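Local coordinates for protein immunoreactive 84kD antigen PG93 (Porphyromonas gingivalis, PDB 5M11) that serves as an essential cell-surface component of the type IX secretion system and binds zinc and calcium ions, at residues A[373-378]-A[423-428]; A[484-489]-A[532-537]; A[521-526]-A[567-572]; A[609-614]-A[621-626]; A[630-635]-A[655-660]. One frame throughout, in Å; residues are numbered along the deposited sequence.

Contact 1 of 5, residues A[373-378]-A[423-428]; sequences AIDIAV and RVKAIA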
# COMPACT_ATOMS: atom_id res chain seq x y z
N ALA A 373 15.73 -5.80 -3.18
CA ALA A 373 15.85 -6.48 -1.89
C ALA A 373 14.55 -7.26 -1.71
O ALA A 373 13.48 -6.66 -1.68
CB ALA A 373 16.06 -5.46 -0.78
N ILE A 374 14.61 -8.60 -1.71
CA ILE A 374 13.38 -9.40 -1.72
C ILE A 374 13.16 -10.34 -0.49
O ILE A 374 12.06 -10.91 -0.39
CB ILE A 374 13.31 -10.22 -3.02
CG1 ILE A 374 14.63 -10.93 -3.32
CG2 ILE A 374 12.86 -9.35 -4.19
CD1 ILE A 374 14.46 -12.18 -3.88
N ASP A 375 14.16 -10.52 0.40
CA ASP A 375 13.97 -11.37 1.58
C ASP A 375 14.82 -10.89 2.77
O ASP A 375 15.92 -10.37 2.61
CB ASP A 375 14.22 -12.87 1.30
CG ASP A 375 13.31 -13.86 2.05
OD1 ASP A 375 12.72 -13.48 3.10
OD2 ASP A 375 13.22 -15.03 1.61
N ILE A 376 14.26 -11.07 3.97
CA ILE A 376 14.87 -10.73 5.25
C ILE A 376 15.02 -12.01 6.07
O ILE A 376 14.22 -12.95 5.93
CB ILE A 376 14.04 -9.67 6.04
CG1 ILE A 376 13.38 -8.59 5.11
CG2 ILE A 376 14.87 -9.03 7.17
CD1 ILE A 376 14.32 -7.49 4.51
N ALA A 377 16.07 -12.04 6.91
CA ALA A 377 16.35 -13.09 7.88
C ALA A 377 16.92 -12.43 9.10
O ALA A 377 17.97 -11.81 9.01
CB ALA A 377 17.28 -14.15 7.31
N VAL A 378 16.19 -12.47 10.22
CA VAL A 378 16.60 -11.85 11.48
C VAL A 378 17.22 -12.90 12.39
O VAL A 378 16.67 -14.00 12.51
CB VAL A 378 15.39 -11.16 12.18
CG1 VAL A 378 15.85 -10.32 13.36
CG2 VAL A 378 14.60 -10.32 11.20
N ARG A 423 21.52 -13.85 -7.26
CA ARG A 423 20.13 -13.68 -6.87
C ARG A 423 19.79 -14.58 -5.67
O ARG A 423 19.67 -15.79 -5.82
CB ARG A 423 19.21 -13.91 -8.06
CG ARG A 423 19.66 -14.99 -9.03
CD ARG A 423 18.82 -14.96 -10.30
NE ARG A 423 19.02 -13.74 -11.07
CZ ARG A 423 19.29 -13.71 -12.37
NH1 ARG A 423 19.43 -14.84 -13.06
NH2 ARG A 423 19.45 -12.55 -13.00
N VAL A 424 19.65 -13.96 -4.47
CA VAL A 424 19.44 -14.60 -3.16
C VAL A 424 17.98 -14.45 -2.66
O VAL A 424 17.56 -13.34 -2.31
CB VAL A 424 20.44 -14.03 -2.10
CG1 VAL A 424 20.37 -14.80 -0.77
CG2 VAL A 424 21.88 -14.00 -2.61
N LYS A 425 17.25 -15.58 -2.54
CA LYS A 425 15.89 -15.63 -1.98
C LYS A 425 15.78 -16.83 -1.00
O LYS A 425 16.71 -17.63 -0.96
CB LYS A 425 14.80 -15.70 -3.08
CG LYS A 425 13.44 -15.33 -2.52
CD LYS A 425 12.27 -15.33 -3.46
CE LYS A 425 11.10 -14.81 -2.63
NZ LYS A 425 9.84 -14.67 -3.40
N ALA A 426 14.67 -16.96 -0.22
CA ALA A 426 14.38 -18.03 0.76
C ALA A 426 15.47 -18.15 1.87
O ALA A 426 15.98 -19.25 2.12
CB ALA A 426 14.17 -19.36 0.06
N ILE A 427 15.79 -17.02 2.56
CA ILE A 427 16.81 -16.98 3.64
C ILE A 427 16.18 -17.08 5.03
O ILE A 427 15.25 -16.32 5.35
CB ILE A 427 17.78 -15.76 3.57
CG1 ILE A 427 17.02 -14.41 3.43
CG2 ILE A 427 18.80 -15.97 2.46
CD1 ILE A 427 17.85 -13.12 3.77
N ALA A 428 16.72 -17.97 5.88
CA ALA A 428 16.27 -18.15 7.26
C ALA A 428 17.43 -18.55 8.18
O ALA A 428 18.50 -18.90 7.69
CB ALA A 428 15.16 -19.19 7.32
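Strands 373-378 and 422-429 are the innermost strands of two consecutive blades in a seven-bladed beta-propeller, where side chains of one strand pack on side chains and backbone of the other. D375 is the hub. Its carboxylate points at the corner where the second strand bends, and OD2 accepts a long, weak hydrogen bond from I427 N at 3.4 Å. The other oxygen, OD1, turns back to its own strand and takes a weak bond from I376 N, 3.0 Å away, so both oxygens are in use. Apolar pairs lie before and after D375 along the strand. On the N-terminal side, I374 has CG1 in the crowded position between backbone N and carbonyl carbon (chi1 47°), which drives CD1 across the stem of K425 at about a right angle, 3.6 Å from its CG. On the C-terminal side, I427 slides past D375 in the opposite direction and sets its CD1 3.7 Å from A377 CB.

The two strands belong to separate sheets, and the axes of 373-378 and 423-425 are 47° apart. A classic bulge, with I374 and D375 both facing G389, sends these two successive side chains toward the next blade. E318, seen to bind zinc in this protein but holding none in this chain here, places its carboxylate beside that of D375; such crowded acids would be expected to favour a cation or a proton nearby. Separately, a bound zinc ion lies about 6 Å from the D375 side chain. K425 runs out fully extended, and its NZ is hydrogen-bonded to Y317 OH.

Contact 2 of 5, residues A[484-489]-A[532-537]; sequences NILHRS and TIYAMA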
# COMPACT_ATOMS: atom_id res chain seq x y z
N ASN A 484 9.65 -23.76 -0.98
CA ASN A 484 8.73 -23.80 -2.13
C ASN A 484 9.47 -23.45 -3.44
O ASN A 484 10.47 -22.74 -3.39
CB ASN A 484 7.48 -22.90 -1.94
CG ASN A 484 7.70 -21.44 -1.58
OD1 ASN A 484 8.18 -21.08 -0.50
ND2 ASN A 484 7.17 -20.56 -2.40
N ILE A 485 8.99 -23.97 -4.59
CA ILE A 485 9.61 -23.69 -5.91
C ILE A 485 8.77 -22.66 -6.65
O ILE A 485 7.62 -22.94 -7.00
CB ILE A 485 9.86 -24.96 -6.81
CG1 ILE A 485 10.24 -26.24 -5.99
CG2 ILE A 485 10.87 -24.67 -7.94
CD1 ILE A 485 11.55 -26.30 -5.31
N LEU A 486 9.33 -21.47 -6.87
CA LEU A 486 8.61 -20.43 -7.60
C LEU A 486 8.77 -20.59 -9.12
O LEU A 486 7.83 -20.25 -9.84
CB LEU A 486 9.06 -19.04 -7.17
CG LEU A 486 8.48 -18.46 -5.87
CD1 LEU A 486 8.94 -17.05 -5.69
CD2 LEU A 486 6.95 -18.49 -5.86
N HIS A 487 9.94 -21.10 -9.59
CA HIS A 487 10.23 -21.31 -11.01
C HIS A 487 11.41 -22.28 -11.29
O HIS A 487 12.46 -22.17 -10.64
CB HIS A 487 10.52 -19.94 -11.69
CG HIS A 487 9.37 -19.41 -12.48
ND1 HIS A 487 8.47 -18.49 -11.94
CD2 HIS A 487 8.97 -19.71 -13.75
CE1 HIS A 487 7.57 -18.26 -12.88
NE2 HIS A 487 7.82 -18.98 -13.99
N ARG A 488 11.25 -23.22 -12.26
CA ARG A 488 12.33 -24.11 -12.71
C ARG A 488 13.08 -23.45 -13.85
O ARG A 488 14.29 -23.23 -13.78
CB ARG A 488 11.81 -25.49 -13.22
CG ARG A 488 11.25 -26.47 -12.21
CD ARG A 488 12.30 -27.16 -11.34
NE ARG A 488 13.06 -28.19 -12.04
CZ ARG A 488 14.09 -28.84 -11.50
NH1 ARG A 488 14.47 -28.56 -10.26
NH2 ARG A 488 14.74 -29.77 -12.19
N SER A 489 12.32 -23.17 -14.93
CA SER A 489 12.70 -22.60 -16.22
C SER A 489 11.44 -22.17 -16.99
O SER A 489 10.32 -22.50 -16.57
CB SER A 489 13.50 -23.62 -17.03
OG SER A 489 13.92 -23.09 -18.27
N THR A 532 1.60 -23.58 -8.44
CA THR A 532 2.69 -22.96 -7.68
C THR A 532 2.27 -22.84 -6.22
O THR A 532 1.10 -22.59 -5.96
CB THR A 532 3.07 -21.58 -8.28
OG1 THR A 532 3.31 -21.72 -9.68
CG2 THR A 532 4.32 -20.98 -7.61
N ILE A 533 3.24 -23.01 -5.28
CA ILE A 533 3.10 -22.84 -3.83
C ILE A 533 3.70 -21.49 -3.48
O ILE A 533 4.89 -21.27 -3.72
CB ILE A 533 3.78 -23.99 -3.03
CG1 ILE A 533 3.29 -25.39 -3.47
CG2 ILE A 533 3.63 -23.78 -1.51
CD1 ILE A 533 1.79 -25.67 -3.26
N TYR A 534 2.87 -20.56 -2.97
CA TYR A 534 3.34 -19.20 -2.70
C TYR A 534 3.63 -18.95 -1.24
O TYR A 534 4.53 -18.16 -0.95
CB TYR A 534 2.32 -18.15 -3.18
CG TYR A 534 1.94 -18.26 -4.64
CD1 TYR A 534 2.85 -17.95 -5.64
CD2 TYR A 534 0.65 -18.61 -5.02
CE1 TYR A 534 2.50 -18.03 -6.99
CE2 TYR A 534 0.29 -18.71 -6.36
CZ TYR A 534 1.22 -18.41 -7.35
OH TYR A 534 0.88 -18.51 -8.68
N ALA A 535 2.89 -19.60 -0.34
CA ALA A 535 3.01 -19.42 1.10
C ALA A 535 3.04 -20.74 1.84
O ALA A 535 2.45 -21.71 1.36
CB ALA A 535 1.85 -18.59 1.60
N MET A 536 3.71 -20.77 3.02
CA MET A 536 3.86 -21.92 3.95
C MET A 536 3.90 -21.45 5.40
O MET A 536 4.57 -20.46 5.69
CB MET A 536 5.16 -22.67 3.68
CG MET A 536 5.15 -23.43 2.43
SD MET A 536 6.78 -24.11 2.17
CE MET A 536 6.46 -24.96 0.79
N ALA A 537 3.21 -22.17 6.33
CA ALA A 537 3.18 -21.80 7.74
C ALA A 537 3.04 -23.00 8.62
O ALA A 537 2.20 -23.85 8.34
CB ALA A 537 2.01 -20.85 8.01
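N484 loses more surface than any other residue here, and its amide spans two blades of the propeller. With CG in the crowded position between the backbone N and the carbonyl carbon (chi1 53°), the side chain leaves the end of strand 481-485 toward the neighbouring blade. There ND2 gives a short but bent hydrogen bond to I533 O, 2.7 Å long with an angle of only 128° at the hydrogen; the bond is accordingly weak. Its other polar atom, OD1, accepts from N472 N in its own blade, so the two polar atoms of one amide tie the two sheets together and fix its rotation. Nearer the backbone, N484 CB is flanked by I533 CG2 at 4.0 Å and by the terminal methyl of M536.

The next largest contributor is L486, at the corner where the chain leaves strand 481-485. Its CD2 alone does the touching, crossing T532 at about a right angle with 4.0 Å to T532 CG2 and lying 4.1 Å from Y534 CD1. M536 brings its methyl to N484 by an extended chain: beyond CG both torsions are anti, and CE comes to rest 3.6 Å from N484 CB.

Strand 533-538 is the innermost of its blade, and at Y534 and A535, which both face G547, it carries a classic bulge. Strand 544-548 flanks it within the sheet, with I533 and M536 on M546. V497 of strand 497-501 also meets these two side chains, while A535 and A537 turn to I593 of the following blade's inner strand.

Contact 3 of 5, residues A[521-526]-A[567-572]; sequences VNRLGA and TPIAVR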
# COMPACT_ATOMS: atom_id res chain seq x y z
N VAL A 521 -0.55 -34.98 -2.70
CA VAL A 521 -1.70 -35.85 -2.87
C VAL A 521 -2.69 -35.72 -1.71
O VAL A 521 -2.32 -35.27 -0.63
CB VAL A 521 -1.30 -37.34 -3.07
CG1 VAL A 521 -0.58 -37.56 -4.40
CG2 VAL A 521 -0.46 -37.86 -1.89
N ASN A 522 -3.95 -36.15 -1.93
CA ASN A 522 -4.96 -36.21 -0.89
C ASN A 522 -4.93 -37.64 -0.27
O ASN A 522 -4.07 -38.45 -0.63
CB ASN A 522 -6.34 -35.86 -1.45
CG ASN A 522 -6.97 -36.88 -2.37
OD1 ASN A 522 -6.29 -37.61 -3.11
ND2 ASN A 522 -8.30 -36.95 -2.37
N ARG A 523 -5.89 -37.95 0.64
CA ARG A 523 -6.01 -39.26 1.31
C ARG A 523 -6.21 -40.37 0.31
O ARG A 523 -5.76 -41.49 0.55
CB ARG A 523 -7.18 -39.27 2.32
CG ARG A 523 -7.04 -38.30 3.52
CD ARG A 523 -6.10 -38.76 4.63
NE ARG A 523 -6.63 -39.86 5.45
CZ ARG A 523 -6.11 -40.26 6.60
NH1 ARG A 523 -5.04 -39.66 7.10
NH2 ARG A 523 -6.66 -41.26 7.27
N LEU A 524 -6.87 -40.07 -0.83
CA LEU A 524 -7.18 -41.05 -1.87
C LEU A 524 -6.08 -41.21 -2.92
O LEU A 524 -6.26 -41.96 -3.88
CB LEU A 524 -8.50 -40.70 -2.55
CG LEU A 524 -9.68 -40.55 -1.60
CD1 LEU A 524 -10.83 -39.88 -2.29
CD2 LEU A 524 -10.06 -41.90 -0.96
N GLY A 525 -4.95 -40.54 -2.71
CA GLY A 525 -3.78 -40.63 -3.57
C GLY A 525 -3.82 -39.91 -4.90
O GLY A 525 -3.09 -40.26 -5.83
N ALA A 526 -4.67 -38.89 -5.00
CA ALA A 526 -4.78 -38.08 -6.20
C ALA A 526 -4.01 -36.78 -6.00
O ALA A 526 -3.85 -36.34 -4.86
CB ALA A 526 -6.24 -37.78 -6.51
N THR A 567 4.03 -40.66 -0.02
CA THR A 567 4.05 -39.25 -0.47
C THR A 567 3.16 -38.45 0.49
O THR A 567 2.04 -38.88 0.74
CB THR A 567 3.62 -39.10 -1.95
OG1 THR A 567 4.40 -39.97 -2.77
CG2 THR A 567 3.74 -37.65 -2.47
N PRO A 568 3.64 -37.33 1.07
CA PRO A 568 2.83 -36.60 2.05
C PRO A 568 1.41 -36.28 1.59
O PRO A 568 1.19 -35.89 0.44
CB PRO A 568 3.62 -35.30 2.31
CG PRO A 568 4.72 -35.28 1.28
CD PRO A 568 4.97 -36.71 0.92
N ILE A 569 0.45 -36.49 2.51
CA ILE A 569 -0.96 -36.23 2.31
C ILE A 569 -1.28 -34.79 2.77
O ILE A 569 -0.97 -34.40 3.91
CB ILE A 569 -1.86 -37.28 3.01
CG1 ILE A 569 -1.53 -38.71 2.52
CG2 ILE A 569 -3.35 -36.96 2.85
CD1 ILE A 569 -1.67 -39.82 3.56
N ALA A 570 -1.88 -34.02 1.84
CA ALA A 570 -2.38 -32.65 1.97
C ALA A 570 -3.88 -32.69 2.13
O ALA A 570 -4.55 -33.43 1.41
CB ALA A 570 -2.02 -31.83 0.75
N VAL A 571 -4.39 -31.94 3.11
CA VAL A 571 -5.83 -31.87 3.40
C VAL A 571 -6.37 -30.52 2.92
O VAL A 571 -5.94 -29.47 3.42
CB VAL A 571 -6.14 -32.10 4.91
CG1 VAL A 571 -7.64 -31.96 5.19
CG2 VAL A 571 -5.61 -33.44 5.40
N ARG A 572 -7.32 -30.56 1.95
CA ARG A 572 -8.00 -29.36 1.46
C ARG A 572 -9.20 -29.14 2.38
O ARG A 572 -10.05 -30.04 2.50
CB ARG A 572 -8.41 -29.45 -0.01
CG ARG A 572 -7.24 -29.35 -0.97
CD ARG A 572 -7.72 -29.30 -2.41
NE ARG A 572 -8.06 -27.94 -2.81
CZ ARG A 572 -8.33 -27.57 -4.06
NH1 ARG A 572 -8.29 -28.46 -5.05
NH2 ARG A 572 -8.63 -26.31 -4.33
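The firm part of this contact is a single backbone bridge between V521 and I569. A570 N donates to V521 O over 2.8 Å, almost perfectly straight at 175° and nearly along the C=O axis, and the same oxygen receives a CA-H···O contact from I569 CA. Packed beside it, V521 holds CG2 in the crowded position between its backbone N and carbonyl carbon, which lays that methyl against the chain leading into the bridge, 3.5 Å from P568 O and 3.8 Å from T567 O. Below the bridge the chain is well covered: P568 rests on F520 and V555, and A570 on I528 and F553.

Both segments belong to the rim of the propeller. Residues 521-526 form part of the long connection from the outer strand 513-517 of one blade to the inner strand 533-538 of the next, while 567-572 enters the fourth strand of that next blade, 570-575. The bridge therefore pins an interblade crossing to the outside of the sheet it is about to enter.

Farther out, packing thins. I569 extends CG2 under the start of a type I turn, N522 to G525, reaching 3.5 Å from R523 N. R523, bent at chi2 and chi3, crosses it obliquely with CD 3.7 Å from that methyl. The tip of the turn is solvent-exposed; R523, L524 and G525, like I569, meet a crystal neighbour. What shapes it is internal: G525 N donates to N522 O across the turn (3.1 Å), flanked by bonds from A526 N to N522 OD1 at 2.8 Å and from N522 N to A526 O.

Contact 4 of 5, residues A[609-614]-A[621-626]; sequences GLYLLS and LAQFTV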
# COMPACT_ATOMS: atom_id res chain seq x y z
N GLY A 609 -9.29 -10.14 -0.86
CA GLY A 609 -9.15 -9.60 0.49
C GLY A 609 -8.42 -10.49 1.47
O GLY A 609 -7.54 -11.27 1.09
N LEU A 610 -8.77 -10.33 2.76
CA LEU A 610 -8.19 -11.01 3.91
C LEU A 610 -9.21 -11.94 4.55
O LEU A 610 -10.35 -11.55 4.77
CB LEU A 610 -7.70 -9.96 4.94
CG LEU A 610 -6.99 -10.46 6.22
CD1 LEU A 610 -5.56 -10.82 5.95
CD2 LEU A 610 -7.06 -9.42 7.32
N TYR A 611 -8.77 -13.15 4.91
CA TYR A 611 -9.62 -14.14 5.57
C TYR A 611 -9.05 -14.55 6.90
O TYR A 611 -7.84 -14.59 7.07
CB TYR A 611 -9.74 -15.40 4.70
CG TYR A 611 -10.50 -15.21 3.41
CD1 TYR A 611 -11.87 -15.42 3.35
CD2 TYR A 611 -9.83 -14.90 2.23
CE1 TYR A 611 -12.56 -15.30 2.15
CE2 TYR A 611 -10.51 -14.76 1.03
CZ TYR A 611 -11.88 -14.94 0.99
OH TYR A 611 -12.58 -14.78 -0.18
N LEU A 612 -9.94 -14.90 7.84
CA LEU A 612 -9.59 -15.45 9.14
C LEU A 612 -10.26 -16.79 9.18
O LEU A 612 -11.48 -16.85 9.09
CB LEU A 612 -10.02 -14.53 10.31
CG LEU A 612 -10.00 -15.13 11.75
CD1 LEU A 612 -8.61 -15.61 12.16
CD2 LEU A 612 -10.51 -14.12 12.75
N LEU A 613 -9.47 -17.87 9.26
CA LEU A 613 -10.01 -19.24 9.28
C LEU A 613 -9.80 -19.89 10.65
O LEU A 613 -8.92 -19.47 11.40
CB LEU A 613 -9.39 -20.11 8.17
CG LEU A 613 -9.42 -19.57 6.73
CD1 LEU A 613 -8.68 -20.50 5.79
CD2 LEU A 613 -10.85 -19.36 6.24
N SER A 614 -10.60 -20.93 10.97
CA SER A 614 -10.52 -21.70 12.21
C SER A 614 -9.28 -22.61 12.22
O SER A 614 -8.57 -22.67 11.22
CB SER A 614 -11.79 -22.53 12.41
OG SER A 614 -11.93 -23.51 11.40
N LEU A 621 -14.05 -17.61 9.63
CA LEU A 621 -14.42 -16.89 10.86
C LEU A 621 -14.70 -15.40 10.58
O LEU A 621 -15.45 -14.77 11.34
CB LEU A 621 -13.35 -17.02 11.95
CG LEU A 621 -13.16 -18.36 12.67
CD1 LEU A 621 -11.98 -18.27 13.62
CD2 LEU A 621 -14.40 -18.78 13.44
N ALA A 622 -14.07 -14.83 9.51
CA ALA A 622 -14.21 -13.44 9.05
C ALA A 622 -13.47 -13.23 7.72
O ALA A 622 -12.53 -13.95 7.41
CB ALA A 622 -13.68 -12.46 10.10
N GLN A 623 -13.92 -12.21 6.95
CA GLN A 623 -13.32 -11.78 5.69
C GLN A 623 -13.46 -10.24 5.53
O GLN A 623 -14.57 -9.69 5.66
CB GLN A 623 -13.88 -12.51 4.48
CG GLN A 623 -13.26 -12.03 3.17
CD GLN A 623 -14.10 -12.25 1.94
OE1 GLN A 623 -15.30 -12.57 1.98
NE2 GLN A 623 -13.48 -12.05 0.80
N PHE A 624 -12.32 -9.58 5.24
CA PHE A 624 -12.20 -8.13 5.04
C PHE A 624 -11.74 -7.84 3.64
O PHE A 624 -10.81 -8.47 3.14
CB PHE A 624 -11.25 -7.49 6.07
CG PHE A 624 -11.47 -7.99 7.48
CD1 PHE A 624 -12.43 -7.39 8.30
CD2 PHE A 624 -10.77 -9.09 7.96
CE1 PHE A 624 -12.66 -7.88 9.58
CE2 PHE A 624 -11.02 -9.58 9.25
CZ PHE A 624 -11.96 -8.97 10.05
N THR A 625 -12.45 -6.91 2.98
CA THR A 625 -12.23 -6.43 1.63
C THR A 625 -12.31 -4.90 1.62
O THR A 625 -12.59 -4.28 2.65
CB THR A 625 -13.26 -7.02 0.67
OG1 THR A 625 -14.56 -6.70 1.17
CG2 THR A 625 -13.11 -8.51 0.48
N VAL A 626 -12.10 -4.29 0.45
CA VAL A 626 -12.19 -2.84 0.31
C VAL A 626 -13.65 -2.42 0.49
O VAL A 626 -13.93 -1.35 1.04
CB VAL A 626 -11.62 -2.33 -1.04
CG1 VAL A 626 -11.39 -0.83 -0.97
CG2 VAL A 626 -10.33 -3.04 -1.41
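The carbonyl oxygen of L612 is gripped by two backbone N-H groups. L621 N approaches in the carbonyl plane at 2.7 Å, and A622 N adds a weak bond of 3.3 Å. Sharing one acceptor makes L621 and A622 a classic beta bulge opposite L612. Beyond it the ladder is regular: L612 N bonds to A622 O from above the carbonyl plane, and L610 and F624 exchange a reciprocal pair, of which L610 N to F624 O is almost straight at 175°.

Strands 610-613 and 620-624 form an antiparallel beta hairpin, the third and fourth strands of a propeller blade; the axes of 610-613 and 621-624 run 175° apart. Alternation divides their side chains between two faces. On one, Y611 and Q623 leave the non-hydrogen-bonded pair side by side and in the same direction. The extended Q623 chain lies over the tyrosine ring in a CH-pi contact, CG 3.8 Å from the ring centroid, and its amide plane is within 12° of parallel to the ring. Although NE2 passes 3.0 Å from Y611 OH, the angle is wrong for a hydrogen bond; NE2 instead donates to T608 O.

The other face, with L610, F624, L612 and A622, is apolar. L610 CD2 meets F624 CD2 at 3.8 Å, and L612 CB lies 4.2 Å from A622 CB. From the bulge, L621 brings CB 3.9 Å from L612 CG. F624 then reaches the closing blade, where it meets W13 edge-to-face. L621 also touches H600, a zinc-binding residue whose site is not filled on this chain. Separately, a bound zinc ion lies about 4 Å from the side chain of S614.

Contact 5 of 5, residues A[630-635]-A[655-660]; sequences PLLSNN and GLMTFQ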
# COMPACT_ATOMS: atom_id res chain seq x y z
N PRO A 630 -12.19 -1.11 6.05
CA PRO A 630 -11.27 -0.02 5.65
C PRO A 630 -10.02 -0.49 4.89
O PRO A 630 -9.20 0.37 4.54
CB PRO A 630 -10.88 0.61 6.99
CG PRO A 630 -11.88 0.10 7.99
CD PRO A 630 -12.19 -1.27 7.52
N LEU A 631 -9.88 -1.83 4.60
CA LEU A 631 -8.79 -2.46 3.84
C LEU A 631 -8.51 -1.68 2.53
O LEU A 631 -9.42 -1.44 1.73
CB LEU A 631 -9.09 -3.94 3.56
CG LEU A 631 -8.00 -4.79 2.91
CD1 LEU A 631 -6.90 -5.16 3.88
CD2 LEU A 631 -8.57 -6.06 2.36
N LEU A 632 -7.24 -1.24 2.37
CA LEU A 632 -6.77 -0.40 1.26
C LEU A 632 -6.89 -1.09 -0.12
O LEU A 632 -7.29 -0.44 -1.09
CB LEU A 632 -5.32 0.06 1.50
CG LEU A 632 -5.12 1.18 2.52
CD1 LEU A 632 -3.65 1.37 2.86
CD2 LEU A 632 -5.70 2.51 2.02
N SER A 633 -6.54 -2.39 -0.20
CA SER A 633 -6.59 -3.15 -1.45
C SER A 633 -6.95 -4.60 -1.19
O SER A 633 -6.53 -5.17 -0.17
CB SER A 633 -5.25 -3.06 -2.16
OG SER A 633 -5.18 -3.90 -3.30
N ASN A 634 -7.69 -5.23 -2.14
CA ASN A 634 -8.04 -6.66 -2.08
C ASN A 634 -6.82 -7.53 -2.45
O ASN A 634 -6.85 -8.74 -2.21
CB ASN A 634 -9.23 -7.00 -2.99
CG ASN A 634 -10.57 -6.43 -2.55
OD1 ASN A 634 -10.86 -6.31 -1.35
ND2 ASN A 634 -11.43 -6.13 -3.52
N ASN A 635 -5.76 -6.92 -3.05
CA ASN A 635 -4.53 -7.61 -3.41
C ASN A 635 -3.49 -7.36 -2.30
O ASN A 635 -2.91 -6.27 -2.20
CB ASN A 635 -4.03 -7.19 -4.81
CG ASN A 635 -2.76 -7.87 -5.30
OD1 ASN A 635 -2.19 -8.79 -4.68
ND2 ASN A 635 -2.28 -7.42 -6.46
N GLY A 655 -0.05 -0.28 0.06
CA GLY A 655 0.54 0.11 1.34
C GLY A 655 0.21 -0.68 2.59
O GLY A 655 -0.63 -1.58 2.58
N LEU A 656 0.86 -0.30 3.69
CA LEU A 656 0.75 -0.93 4.99
C LEU A 656 -0.47 -0.48 5.80
O LEU A 656 -0.82 0.70 5.88
CB LEU A 656 2.02 -0.71 5.82
CG LEU A 656 2.27 -1.70 6.96
CD1 LEU A 656 2.51 -3.09 6.43
CD2 LEU A 656 3.43 -1.25 7.81
N MET A 657 -1.06 -1.48 6.46
CA MET A 657 -2.23 -1.40 7.33
C MET A 657 -2.01 -2.25 8.57
O MET A 657 -1.16 -3.15 8.55
CB MET A 657 -3.46 -1.91 6.59
CG MET A 657 -4.00 -0.98 5.60
SD MET A 657 -5.69 -1.45 5.25
CE MET A 657 -6.54 -0.38 6.37
N THR A 658 -2.78 -1.97 9.64
CA THR A 658 -2.76 -2.75 10.89
C THR A 658 -4.16 -2.94 11.40
O THR A 658 -4.92 -1.98 11.51
CB THR A 658 -1.89 -2.15 12.01
OG1 THR A 658 -2.43 -0.90 12.46
CG2 THR A 658 -0.46 -2.02 11.63
N PHE A 659 -4.47 -4.20 11.76
CA PHE A 659 -5.75 -4.61 12.31
C PHE A 659 -5.52 -5.19 13.70
O PHE A 659 -4.64 -6.04 13.87
CB PHE A 659 -6.43 -5.61 11.37
CG PHE A 659 -7.68 -6.25 11.91
CD1 PHE A 659 -8.90 -5.59 11.86
CD2 PHE A 659 -7.64 -7.52 12.48
CE1 PHE A 659 -10.05 -6.17 12.37
CE2 PHE A 659 -8.79 -8.10 13.00
CZ PHE A 659 -9.99 -7.42 12.95
N GLN A 660 -6.30 -4.71 14.71
CA GLN A 660 -6.18 -5.22 16.08
C GLN A 660 -6.95 -6.50 16.16
O GLN A 660 -8.19 -6.49 16.07
CB GLN A 660 -6.66 -4.19 17.13
CG GLN A 660 -6.71 -4.71 18.58
CD GLN A 660 -5.41 -5.26 19.11
OE1 GLN A 660 -5.23 -6.48 19.27
NE2 GLN A 660 -4.49 -4.36 19.47
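The strand 655-660 belongs to the blade that closes the propeller, in the "velcro" manner, by pairing with the N-terminal strand 13-16; here it receives the loop that arrives from the preceding blade. The side chain of L632 lies near D654, seen to bind calcium in this protein, though not on this chain here. A bound calcium ion is about 7 Å from the same leucine.

Most of the contact is apolar and centres on M657. L632 crosses it obliquely, with CD1 3.6 Å from M657 CG, while L631 comes in at about a right angle and sets its CD1 4.1 Å from M657 SD. Since chi3 bends the methionine chain (95°), its methyl turns along the loop instead of continuing outward, and CE lies 4.5 Å from P630 CB. W13 touches both P630 and M657.

Polar interactions are few. Across the segments there is one, a weak hydrogen bond in which the sulphur serves as acceptor for L632 N, 3.3 Å from M657 SD. Within the loop, polar groups define the bend ahead of strand 636-642: in an ST turn, S633 OG accepts from N635 N at 3.1 Å.

Overall arrangement
Contact 1 comes first: its return at 423-428 closes a loop that holds the rest of one blade and joins two inner strands. Contact 2 then bridges the next two blades; it touches contact 1 where L486 CD1 packs on K425 NZ. Contact 3 starts before contact 2 has closed, so their segments alternate, and both reach the same sheet, one at its inner strand, the other toward its outer side. Contact 4 is a local hairpin in the following blade. Contact 5 ties the incoming connection to the closing blade, which also takes in the N-terminal strand 13-16; probable hydrogen bonds from V626 N to N634 OD1 and G609 N to N634 O join it to contact 4.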